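Local coordinates for L-ribulose 3-epimerase (Mesorhizobium loti, PDB 3VYL), which epimerises ketoses at C3, interconverting L-ribulose and L-xylulose most efficiently and probably using manganese as its cofactor, at residues L193-A198 with A223-A228. Residues are numbered along the deposited sequence; the frame is centred on the assembly and turned at random.
Sequences LAIRHA and AAIFDA
Ile195, on helix 191-197, reaches across to Ala228 and Ile225 of helix 222-231 and carries the direct contact between the two segments, which is wholly apolar. Its CG2, anti to the backbone N (chi1 -72° for CG1), lies against Ala228 CB at 3.7 Å, and its own CB is nearly as close to that methyl, at 3.8 Å. The other branch runs on extended (chi2 158°), bringing Ile195 CD1 to 3.8 Å from Ile225 CG2; the two isoleucine side chains cross at about a right angle. Ala228 is met by both branches, since Ile195 CD1 also comes within 4.1 Å of Ala228 CB, while Ile232 and Leu229 also touch Ile195. In the TIM barrel these helices precede and follow strand 202-207, so the contact joins neighbouring helices of the outer layer, with the manganese about 13 Å from the Ile225 side chain. Cutting Ile195 back to an alanine would keep its CB beside Ala228 but is likely to take from Ile225 CG2 its CD1 neighbour and open a gap between the helices. One residue on, Arg196 extends past this buried patch to touch Ala231, and its side chain also packs on Leu193 of a second subunit.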
loop_
_atom_site.group_PDB
_atom_site.type_symbol
_atom_site.label_atom_id
_atom_site.label_comp_id
_atom_site.label_asym_id
_atom_site.label_seq_id
_atom_site.Cartn_x
_atom_site.Cartn_y
_atom_site.Cartn_z
ATOM N N LEU A 193 0.160 -9.015 10.004
ATOM C CA LEU A 193 1.034 -9.581 11.018
ATOM C C LEU A 193 0.238 -10.138 12.178
ATOM O O LEU A 193 0.519 -11.240 12.644
ATOM C CB LEU A 193 2.050 -8.559 11.507
ATOM C CG LEU A 193 3.444 -8.695 10.901
ATOM C CD1 LEU A 193 3.409 -9.274 9.498
ATOM C CD2 LEU A 193 4.190 -7.367 10.931
ATOM N N ALA A 194 -0.769 -9.386 12.617
ATOM C CA ALA A 194 -1.600 -9.787 13.742
ATOM C C ALA A 194 -2.430 -11.035 13.419
ATOM O O ALA A 194 -2.550 -11.941 14.261
ATOM C CB ALA A 194 -2.482 -8.636 14.184
ATOM N N ILE A 195 -2.983 -11.091 12.210
ATOM C CA ILE A 195 -3.638 -12.310 11.751
ATOM C C ILE A 195 -2.667 -13.511 11.803
ATOM O O ILE A 195 -3.003 -14.563 12.362
ATOM C CB ILE A 195 -4.246 -12.157 10.337
ATOM C CG1 ILE A 195 -5.482 -11.251 10.385
ATOM C CG2 ILE A 195 -4.620 -13.526 9.759
ATOM C CD1 ILE A 195 -5.859 -10.610 9.062
ATOM N N ARG A 196 -1.464 -13.342 11.244
ATOM C CA ARG A 196 -0.454 -14.413 11.219
ATOM C C ARG A 196 -0.086 -14.871 12.621
ATOM O O ARG A 196 0.117 -16.066 12.870
ATOM C CB ARG A 196 0.810 -13.960 10.494
ATOM C CG ARG A 196 0.662 -13.912 8.992
ATOM C CD ARG A 196 1.917 -13.349 8.365
ATOM N NE ARG A 196 1.818 -13.328 6.909
ATOM C CZ ARG A 196 2.190 -14.327 6.114
ATOM N NH1 ARG A 196 2.687 -15.433 6.631
ATOM N NH2 ARG A 196 2.050 -14.212 4.802
ATOM N N HIS A 197 -0.010 -13.910 13.531
ATOM C CA HIS A 197 0.337 -14.185 14.909
ATOM C C HIS A 197 -0.722 -14.981 15.620
ATOM O O HIS A 197 -0.427 -15.675 16.583
ATOM C CB HIS A 197 0.590 -12.867 15.621
ATOM C CG HIS A 197 1.144 -13.019 17.009
ATOM N ND1 HIS A 197 2.347 -13.575 17.250
ATOM C CD2 HIS A 197 0.622 -12.646 18.249
ATOM C CE1 HIS A 197 2.583 -13.572 18.580
ATOM N NE2 HIS A 197 1.524 -13.006 19.190
ATOM N N ALA A 198 -1.964 -14.898 15.138
ATOM C CA ALA A 198 -3.132 -15.509 15.796
ATOM C C ALA A 198 -3.565 -16.855 15.193
ATOM O O ALA A 198 -4.609 -17.395 15.566
ATOM C CB ALA A 198 -4.296 -14.529 15.783
ATOM N N ALA A 223 -6.254 -6.478 0.638
ATOM C CA ALA A 223 -5.455 -7.505 -0.024
ATOM C C ALA A 223 -4.499 -8.099 0.988
ATOM O O ALA A 223 -4.374 -9.319 1.075
ATOM C CB ALA A 223 -4.720 -6.957 -1.234
ATOM N N ALA A 224 -3.874 -7.251 1.801
ATOM C CA ALA A 224 -2.968 -7.740 2.836
ATOM C C ALA A 224 -3.688 -8.655 3.826
ATOM O O ALA A 224 -3.091 -9.583 4.363
ATOM C CB ALA A 224 -2.311 -6.582 3.559
ATOM N N ILE A 225 -4.975 -8.389 4.049
ATOM C CA ILE A 225 -5.790 -9.145 4.999
ATOM C C ILE A 225 -6.212 -10.493 4.412
ATOM O O ILE A 225 -6.154 -11.521 5.087
ATOM C CB ILE A 225 -7.022 -8.324 5.457
ATOM C CG1 ILE A 225 -6.566 -7.136 6.315
ATOM C CG2 ILE A 225 -8.001 -9.181 6.240
ATOM C CD1 ILE A 225 -7.672 -6.179 6.717
ATOM N N PHE A 226 -6.637 -10.488 3.157
ATOM C CA PHE A 226 -6.997 -11.734 2.486
ATOM C C PHE A 226 -5.769 -12.635 2.300
ATOM O O PHE A 226 -5.870 -13.863 2.448
ATOM C CB PHE A 226 -7.713 -11.460 1.161
ATOM C CG PHE A 226 -9.000 -10.676 1.314
ATOM C CD1 PHE A 226 -9.875 -10.930 2.370
ATOM C CD2 PHE A 226 -9.352 -9.707 0.384
ATOM C CE1 PHE A 226 -11.064 -10.216 2.496
ATOM C CE2 PHE A 226 -10.536 -8.995 0.498
ATOM C CZ PHE A 226 -11.396 -9.248 1.555
ATOM N N ASP A 227 -4.619 -12.011 2.011
ATOM C CA ASP A 227 -3.320 -12.697 1.944
ATOM C C ASP A 227 -2.922 -13.344 3.267
ATOM O O ASP A 227 -2.409 -14.462 3.272
ATOM C CB ASP A 227 -2.201 -11.731 1.534
ATOM C CG ASP A 227 -2.201 -11.410 0.063
ATOM O OD1 ASP A 227 -1.370 -10.581 -0.331
ATOM O OD2 ASP A 227 -3.009 -11.959 -0.713
ATOM N N ALA A 228 -3.134 -12.645 4.380
ATOM C CA ALA A 228 -2.808 -13.200 5.703
ATOM C C ALA A 228 -3.708 -14.394 6.072
ATOM O O ALA A 228 -3.197 -15.448 6.449
ATOM C CB ALA A 228 -2.857 -12.126 6.776
#